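Local coordinates for protein cocosin 1 acidic chain (Cocos nucifera, PDB 5WPW) that serves as a seed storage protein, an 11S globulin of two cupin domains that assembles into hexamers as a nutrient reserve and is a potential food allergen, at residues K176-L188 and M196-T208. The protein carries 2 engineered substitutions. Residues are numbered along the deposited sequence; the frame is centred on the assembly and turned at random.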
ATOM      1  N   LYS A 176     -41.460  10.044   1.056  1.00 56.71           N
ATOM      2  CA  LYS A 176     -40.582   8.886   1.163  1.00 50.23           C
ATOM      3  C   LYS A 176     -40.725   8.248   2.540  1.00 48.98           C
ATOM      4  O   LYS A 176     -40.587   8.924   3.563  1.00 45.90           O
ATOM      5  CB  LYS A 176     -39.135   9.315   0.906  1.00 48.98           C
ATOM      6  CG  LYS A 176     -38.056   8.576   1.692  1.00 47.64           C
ATOM      7  CD  LYS A 176     -36.769   9.396   1.717  1.00 44.51           C
ATOM      8  CE  LYS A 176     -36.260   9.704   0.305  1.00 42.84           C
ATOM      9  NZ  LYS A 176     -35.630   8.515  -0.342  1.00 38.52           N
ATOM     10  N   GLU A 177     -41.001   6.944   2.560  1.00 43.07           N
ATOM     11  CA  GLU A 177     -41.168   6.199   3.797  1.00 40.50           C
ATOM     12  C   GLU A 177     -39.826   5.661   4.292  1.00 39.81           C
ATOM     13  O   GLU A 177     -38.850   5.572   3.547  1.00 41.52           O
ATOM     14  CB  GLU A 177     -42.154   5.049   3.595  1.00 44.64           C
ATOM     15  CG  GLU A 177     -43.538   5.470   3.114  1.00 45.83           C
ATOM     16  CD  GLU A 177     -44.416   5.947   4.257  1.00 51.69           C
ATOM     17  OE1 GLU A 177     -43.962   5.880   5.418  1.00 55.32           O
ATOM     18  OE2 GLU A 177     -45.560   6.379   4.004  1.00 56.77           O
ATOM     19  N   ASN A 178     -39.785   5.305   5.569  1.00 37.71           N
ATOM     20  CA  ASN A 178     -38.588   4.680   6.094  1.00 32.95           C
ATOM     21  C   ASN A 178     -38.544   3.220   5.655  1.00 36.82           C
ATOM     22  O   ASN A 178     -39.548   2.638   5.245  1.00 37.93           O
ATOM     23  CB  ASN A 178     -38.536   4.808   7.611  1.00 40.83           C
ATOM     24  CG  ASN A 178     -39.478   3.867   8.304  1.00 40.22           C
ATOM     25  OD1 ASN A 178     -39.108   2.746   8.642  1.00 41.14           O
ATOM     26  ND2 ASN A 178     -40.705   4.314   8.524  1.00 44.05           N
ATOM     27  N   ILE A 179     -37.348   2.634   5.720  1.00 37.98           N
ATOM     28  CA  ILE A 179     -37.150   1.319   5.113  1.00 36.19           C
ATOM     29  C   ILE A 179     -37.944   0.247   5.837  1.00 35.42           C
ATOM     30  O   ILE A 179     -38.348  -0.750   5.224  1.00 38.33           O
ATOM     31  CB  ILE A 179     -35.658   0.981   5.095  1.00 34.16           C
ATOM     32  CG1 ILE A 179     -35.091   1.177   6.486  1.00 30.82           C
ATOM     33  CG2 ILE A 179     -34.955   1.900   4.110  1.00 33.46           C
ATOM     34  CD1 ILE A 179     -33.893   0.319   6.776  1.00 39.53           C
ATOM     35  N   LEU A 180     -38.170   0.412   7.143  1.00 34.87           N
ATOM     36  CA  LEU A 180     -38.950  -0.584   7.878  1.00 36.53           C
ATOM     37  C   LEU A 180     -40.385  -0.657   7.373  1.00 38.77           C
ATOM     38  O   LEU A 180     -41.024  -1.713   7.473  1.00 40.60           O
ATOM     39  CB  LEU A 180     -38.928  -0.283   9.371  1.00 33.79           C
ATOM     40  CG  LEU A 180     -37.541  -0.151  10.004  1.00 36.12           C
ATOM     41  CD1 LEU A 180     -37.684   0.092  11.503  1.00 37.41           C
ATOM     42  CD2 LEU A 180     -36.675  -1.385   9.710  1.00 31.58           C
ATOM     43  N   ARG A 181     -40.900   0.444   6.822  1.00 36.76           N
ATOM     44  CA  ARG A 181     -42.219   0.444   6.195  1.00 42.17           C
ATOM     45  C   ARG A 181     -42.293  -0.533   5.026  1.00 44.73           C
ATOM     46  O   ARG A 181     -43.389  -0.969   4.652  1.00 43.46           O
ATOM     47  CB  ARG A 181     -42.558   1.869   5.739  1.00 42.15           C
ATOM     48  CG  ARG A 181     -43.924   2.063   5.084  1.00 51.12           C
ATOM     49  CD  ARG A 181     -45.050   2.078   6.125  1.00 51.95           C
ATOM     50  NE  ARG A 181     -46.369   2.205   5.508  1.00 55.17           N
ATOM     51  CZ  ARG A 181     -47.093   1.176   5.081  1.00 57.55           C
ATOM     52  NH1 ARG A 181     -46.619  -0.061   5.197  1.00 55.10           N
ATOM     53  NH2 ARG A 181     -48.286   1.380   4.536  1.00 60.14           N
ATOM     54  N   GLY A 182     -41.148  -0.902   4.446  1.00 41.88           N
ATOM     55  CA  GLY A 182     -41.144  -1.856   3.356  1.00 38.28           C
ATOM     56  C   GLY A 182     -41.316  -3.296   3.784  1.00 38.96           C
ATOM     57  O   GLY A 182     -41.612  -4.150   2.940  1.00 38.54           O
ATOM     58  N   PHE A 183     -41.147  -3.578   5.072  1.00 35.92           N
ATOM     59  CA  PHE A 183     -41.259  -4.923   5.598  1.00 33.55           C
ATOM     60  C   PHE A 183     -42.685  -5.198   6.051  1.00 38.02           C
ATOM     61  O   PHE A 183     -43.415  -4.290   6.455  1.00 39.11           O
ATOM     62  CB  PHE A 183     -40.304  -5.123   6.768  1.00 39.12           C
ATOM     63  CG  PHE A 183     -38.873  -5.145   6.369  1.00 36.52           C
ATOM     64  CD1 PHE A 183     -38.435  -6.010   5.388  1.00 32.04           C
ATOM     65  CD2 PHE A 183     -37.971  -4.266   6.944  1.00 36.15           C
ATOM     66  CE1 PHE A 183     -37.101  -6.025   5.012  1.00 36.42           C
ATOM     67  CE2 PHE A 183     -36.649  -4.278   6.572  1.00 35.58           C
ATOM     68  CZ  PHE A 183     -36.214  -5.160   5.607  1.00 29.93           C
ATOM     69  N   SER A 184     -43.079  -6.464   5.972  1.00 39.97           N
ATOM     70  CA  SER A 184     -44.375  -6.849   6.509  1.00 46.86           C
ATOM     71  C   SER A 184     -44.343  -6.793   8.033  1.00 43.61           C
ATOM     72  O   SER A 184     -43.312  -7.019   8.669  1.00 39.80           O
ATOM     73  CB  SER A 184     -44.763  -8.244   6.025  1.00 43.29           C
ATOM     74  OG  SER A 184     -44.423  -9.225   6.987  1.00 49.84           O
ATOM     75  N   THR A 185     -45.496  -6.467   8.621  1.00 45.69           N
ATOM     76  CA  THR A 185     -45.561  -6.301  10.070  1.00 43.23           C
ATOM     77  C   THR A 185     -45.190  -7.581  10.808  1.00 43.25           C
ATOM     78  O   THR A 185     -44.427  -7.540  11.780  1.00 42.60           O
ATOM     79  CB  THR A 185     -46.956  -5.845  10.481  1.00 49.72           C
ATOM     80  OG1 THR A 185     -47.290  -4.649   9.762  1.00 47.91           O
ATOM     81  CG2 THR A 185     -46.994  -5.594  11.984  1.00 48.18           C
ATOM     82  N   GLU A 186     -45.718  -8.725  10.366  1.00 42.75           N
ATOM     83  CA  GLU A 186     -45.469  -9.977  11.075  1.00 45.74           C
ATOM     84  C   GLU A 186     -43.986 -10.345  11.089  1.00 40.20           C
ATOM     85  O   GLU A 186     -43.459 -10.791  12.114  1.00 39.48           O
ATOM     86  CB  GLU A 186     -46.305 -11.098  10.460  1.00 51.12           C
ATOM     87  CG  GLU A 186     -46.210 -11.226   8.947  1.00 54.89           C
ATOM     88  CD  GLU A 186     -46.884 -12.498   8.427  1.00 61.25           C
ATOM     89  OE1 GLU A 186     -48.090 -12.449   8.092  1.00 61.58           O
ATOM     90  OE2 GLU A 186     -46.210 -13.550   8.372  1.00 53.58           O
ATOM     91  N   LEU A 187     -43.290 -10.182   9.963  1.00 42.40           N
ATOM     92  CA  LEU A 187     -41.882 -10.568   9.956  1.00 42.55           C
ATOM     93  C   LEU A 187     -41.038  -9.576  10.747  1.00 35.16           C
ATOM     94  O   LEU A 187     -40.099  -9.970  11.447  1.00 37.04           O
ATOM     95  CB  LEU A 187     -41.371 -10.711   8.522  1.00 45.27           C
ATOM     96  CG  LEU A 187     -41.154 -12.157   8.030  1.00 49.26           C
ATOM     97  CD1 LEU A 187     -40.063 -12.897   8.805  1.00 46.49           C
ATOM     98  CD2 LEU A 187     -42.452 -12.960   8.068  1.00 52.33           C
ATOM     99  N   LEU A 188     -41.388  -8.290  10.678  1.00 38.37           N
ATOM    100  CA  LEU A 188     -40.703  -7.288  11.484  1.00 35.96           C
ATOM    101  C   LEU A 188     -40.874  -7.569  12.971  1.00 40.19           C
ATOM    102  O   LEU A 188     -39.913  -7.481  13.745  1.00 34.45           O
ATOM    103  CB  LEU A 188     -41.236  -5.904  11.116  1.00 42.31           C
ATOM    104  CG  LEU A 188     -40.391  -4.685  11.457  1.00 41.84           C
ATOM    105  CD1 LEU A 188     -39.040  -4.794  10.771  1.00 38.63           C
ATOM    106  CD2 LEU A 188     -41.124  -3.425  11.033  1.00 44.62           C
ATOM    107  N   MET A 196     -46.974  -7.016  17.637  1.00 47.61           N
ATOM    108  CA  MET A 196     -47.421  -6.381  16.402  1.00 50.83           C
ATOM    109  C   MET A 196     -47.583  -4.877  16.576  1.00 48.07           C
ATOM    110  O   MET A 196     -47.239  -4.103  15.675  1.00 46.17           O
ATOM    111  CB  MET A 196     -48.740  -7.009  15.950  1.00 50.45           C
ATOM    112  CG  MET A 196     -48.903  -7.096  14.448  1.00 52.67           C
ATOM    113  SD  MET A 196     -48.065  -8.549  13.787  1.00 58.50           S
ATOM    114  CE  MET A 196     -48.967  -8.783  12.255  1.00 45.62           C
ATOM    115  N   GLU A 197     -48.103  -4.449  17.726  1.00 49.69           N
ATOM    116  CA  GLU A 197     -48.344  -3.026  17.966  1.00 49.36           C
ATOM    117  C   GLU A 197     -47.053  -2.219  17.876  1.00 47.43           C
ATOM    118  O   GLU A 197     -47.006  -1.161  17.234  1.00 47.21           O
ATOM    119  CB  GLU A 197     -49.000  -2.840  19.337  1.00 50.22           C
ATOM    120  CG  GLU A 197     -48.832  -1.444  19.945  1.00 52.80           C
ATOM    121  CD  GLU A 197     -49.875  -0.455  19.437  1.00 56.51           C
ATOM    122  OE1 GLU A 197     -49.957   0.665  19.989  1.00 48.69           O
ATOM    123  OE2 GLU A 197     -50.611  -0.801  18.483  1.00 60.57           O
ATOM    124  N   LEU A 198     -45.998  -2.701  18.528  1.00 45.06           N
ATOM    125  CA  LEU A 198     -44.721  -2.005  18.502  1.00 44.19           C
ATOM    126  C   LEU A 198     -44.095  -2.030  17.109  1.00 42.22           C
ATOM    127  O   LEU A 198     -43.578  -1.007  16.640  1.00 41.37           O
ATOM    128  CB  LEU A 198     -43.784  -2.623  19.532  1.00 39.65           C
ATOM    129  CG  LEU A 198     -42.498  -1.868  19.805  1.00 40.37           C
ATOM    130  CD1 LEU A 198     -42.800  -0.415  20.124  1.00 36.00           C
ATOM    131  CD2 LEU A 198     -41.736  -2.549  20.939  1.00 40.51           C
ATOM    132  N   ALA A 199     -44.129  -3.181  16.430  1.00 44.87           N
ATOM    133  CA  ALA A 199     -43.582  -3.241  15.079  1.00 44.92           C
ATOM    134  C   ALA A 199     -44.310  -2.281  14.144  1.00 46.10           C
ATOM    135  O   ALA A 199     -43.674  -1.662  13.283  1.00 44.86           O
ATOM    136  CB  ALA A 199     -43.637  -4.675  14.547  1.00 44.20           C
ATOM    137  N   ARG A 200     -45.627  -2.105  14.322  1.00 43.40           N
ATOM    138  CA  ARG A 200     -46.351  -1.116  13.525  1.00 46.68           C
ATOM    139  C   ARG A 200     -45.860   0.293  13.794  1.00 43.81           C
ATOM    140  O   ARG A 200     -45.800   1.115  12.870  1.00 46.89           O
ATOM    141  CB  ARG A 200     -47.859  -1.169  13.794  1.00 48.92           C
ATOM    142  CG  ARG A 200     -48.630  -2.251  13.094  1.00 50.02           C
ATOM    143  CD  ARG A 200     -48.225  -2.448  11.633  1.00 55.75           C
ATOM    144  NE  ARG A 200     -48.205  -1.275  10.752  1.00 62.36           N
ATOM    145  CZ  ARG A 200     -48.045  -1.379   9.431  1.00 63.81           C
ATOM    146  NH1 ARG A 200     -47.877  -2.572   8.887  1.00 61.10           N
ATOM    147  NH2 ARG A 200     -48.001  -0.312   8.653  1.00 67.24           N
ATOM    148  N   LYS A 201     -45.573   0.611  15.061  1.00 39.27           N
ATOM    149  CA  LYS A 201     -45.101   1.953  15.384  1.00 42.94           C
ATOM    150  C   LYS A 201     -43.715   2.218  14.795  1.00 39.67           C
ATOM    151  O   LYS A 201     -43.394   3.361  14.449  1.00 42.85           O
ATOM    152  CB  LYS A 201     -45.093   2.181  16.900  1.00 44.36           C
ATOM    153  CG  LYS A 201     -46.491   2.106  17.556  1.00 47.58           C
ATOM    154  CD  LYS A 201     -46.432   2.128  19.098  1.00 49.04           C
ATOM    155  CE  LYS A 201     -46.125   3.523  19.658  1.00 55.09           C
ATOM    156  NZ  LYS A 201     -47.174   4.547  19.360  1.00 53.37           N
ATOM    157  N   LEU A 202     -42.885   1.188  14.665  1.00 41.97           N
ATOM    158  CA  LEU A 202     -41.588   1.399  14.033  1.00 39.47           C
ATOM    159  C   LEU A 202     -41.740   1.827  12.582  1.00 42.53           C
ATOM    160  O   LEU A 202     -40.894   2.564  12.067  1.00 38.49           O
ATOM    161  CB  LEU A 202     -40.735   0.138  14.130  1.00 38.21           C
ATOM    162  CG  LEU A 202     -40.154  -0.069  15.523  1.00 41.30           C
ATOM    163  CD1 LEU A 202     -39.552  -1.444  15.606  1.00 42.53           C
ATOM    164  CD2 LEU A 202     -39.121   1.003  15.881  1.00 35.91           C
ATOM    165  N   GLN A 203     -42.818   1.403  11.917  1.00 38.52           N
ATOM    166  CA  GLN A 203     -43.043   1.738  10.520  1.00 42.49           C
ATOM    167  C   GLN A 203     -43.504   3.178  10.310  1.00 45.81           C
ATOM    168  O   GLN A 203     -43.574   3.619   9.155  1.00 44.34           O
ATOM    169  CB  GLN A 203     -44.039   0.751   9.913  1.00 44.91           C
ATOM    170  CG  GLN A 203     -43.414  -0.619   9.686  1.00 45.68           C
ATOM    171  CD  GLN A 203     -44.392  -1.662   9.200  1.00 47.65           C
ATOM    172  OE1 GLN A 203     -45.387  -1.941   9.854  1.00 50.74           O
ATOM    173  NE2 GLN A 203     -44.094  -2.269   8.068  1.00 39.86           N
ATOM    174  N   CYS A 204     -43.800   3.913  11.386  1.00 43.88           N
ATOM    175  CA  CYS A 204     -43.970   5.373  11.348  1.00 44.87           C
ATOM    176  C   CYS A 204     -45.037   5.799  10.339  1.00 46.04           C
ATOM    177  O   CYS A 204     -44.871   6.785   9.618  1.00 41.56           O
ATOM    178  CB  CYS A 204     -42.636   6.075  11.051  1.00 43.96           C
ATOM    179  SG  CYS A 204     -41.409   5.989  12.382  1.00 47.95           S
ATOM    180  N   ARG A 205     -46.155   5.067  10.317  1.00 47.10           N
ATOM    181  CA  ARG A 205     -47.159   5.220   9.264  1.00 48.23           C
ATOM    182  C   ARG A 205     -47.623   6.661   9.093  1.00 47.07           C
ATOM    183  O   ARG A 205     -47.597   7.205   7.985  1.00 50.74           O
ATOM    184  CB  ARG A 205     -48.362   4.349   9.572  1.00 57.80           C
ATOM    185  CG  ARG A 205     -48.139   2.899   9.367  1.00 58.58           C
ATOM    186  CD  ARG A 205     -49.489   2.218   9.410  1.00 69.34           C
ATOM    187  NE  ARG A 205     -50.284   2.442   8.206  1.00 72.40           N
ATOM    188  CZ  ARG A 205     -51.602   2.281   8.153  1.00 72.39           C
ATOM    189  NH1 ARG A 205     -52.260   1.880   9.231  1.00 74.42           N
ATOM    190  NH2 ARG A 205     -52.262   2.506   7.025  1.00 73.77           N
ATOM    191  N   ASP A 206     -48.108   7.282  10.166  1.00 48.23           N
ATOM    192  CA  ASP A 206     -48.847   8.537  10.053  1.00 52.81           C
ATOM    193  C   ASP A 206     -48.050   9.734  10.565  1.00 52.14           C
ATOM    194  O   ASP A 206     -48.627  10.750  10.954  1.00 51.36           O
ATOM    195  CB  ASP A 206     -50.182   8.425  10.789  1.00 55.40           C
ATOM    196  CG  ASP A 206     -50.050   7.709  12.122  1.00 59.18           C
ATOM    197  OD1 ASP A 206     -49.078   7.999  12.855  1.00 61.29           O
ATOM    198  OD2 ASP A 206     -50.912   6.858  12.437  1.00 60.49           O
ATOM    199  N   ASP A 207     -46.725   9.627  10.565  1.00 50.17           N
ATOM    200  CA  ASP A 207     -45.877  10.727  11.006  1.00 50.15           C
ATOM    201  C   ASP A 207     -46.004  11.914  10.053  1.00 49.15           C
ATOM    202  O   ASP A 207     -46.023  11.754   8.830  1.00 52.17           O
ATOM    203  CB  ASP A 207     -44.418  10.252  11.097  1.00 49.45           C
ATOM    204  CG  ASP A 207     -43.554  11.147  11.978  1.00 50.11           C
ATOM    205  OD1 ASP A 207     -43.925  12.324  12.186  1.00 45.53           O
ATOM    206  OD2 ASP A 207     -42.488  10.671  12.447  1.00 48.55           O
ATOM    207  N   THR A 208     -46.104  13.117  10.617  1.00 52.19           N
ATOM    208  CA  THR A 208     -46.171  14.337   9.821  1.00 47.95           C
ATOM    209  C   THR A 208     -45.000  15.274  10.094  1.00 46.63           C
ATOM    210  O   THR A 208     -44.981  16.393   9.573  1.00 49.75           O
ATOM    211  CB  THR A 208     -47.503  15.068  10.060  1.00 45.70           C
ATOM    212  OG1 THR A 208     -47.653  16.106   9.084  1.00 55.59           O
ATOM    213  CG2 THR A 208     -47.543  15.705  11.434  1.00 46.00           C
TER
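Q203, near the C-terminal end of helix 196-202, sends its side-chain amide to the carbonyl oxygens of L180 and F183 in the loop 178-184, helical in phi/psi at 179-182. Q203 CB lies 4.1 Å from R181 CD, the two side chains crossing at about a right angle. Q203 CG passes 3.4 Å from L180 O and also meets L188 CD2. With the chain extended beyond CG (chi2 175°), CD is carried in beside both carbonyls. There Q203 NE2 donates to L180 O at 3.2 Å, with an N-H...O angle of 150°. Q203 NE2 also lies 2.7 Å from F183 O, while Q203 OE1 is 3.3 Å from T185 OG1. The backbone of Q203 is engaged too: N178 ND2 gives its O a weak bond, bent to 137°. Beside this polar centre, L180 CD1 packs on L202 CB at 4.0 Å, and T185 CG2 sits 3.5 Å from M196 CG, a tight carbon pair. L187 and L202 pack on L350 and Y393 of a neighbouring subunit, placing this helical extension of the N-terminal cupin domain at a subunit interface. L180 O takes F183 N and Q203 NE2 from opposite faces, so the Q203 amide, with N178's weaker bond, ties the helix end directly to the loop backbone.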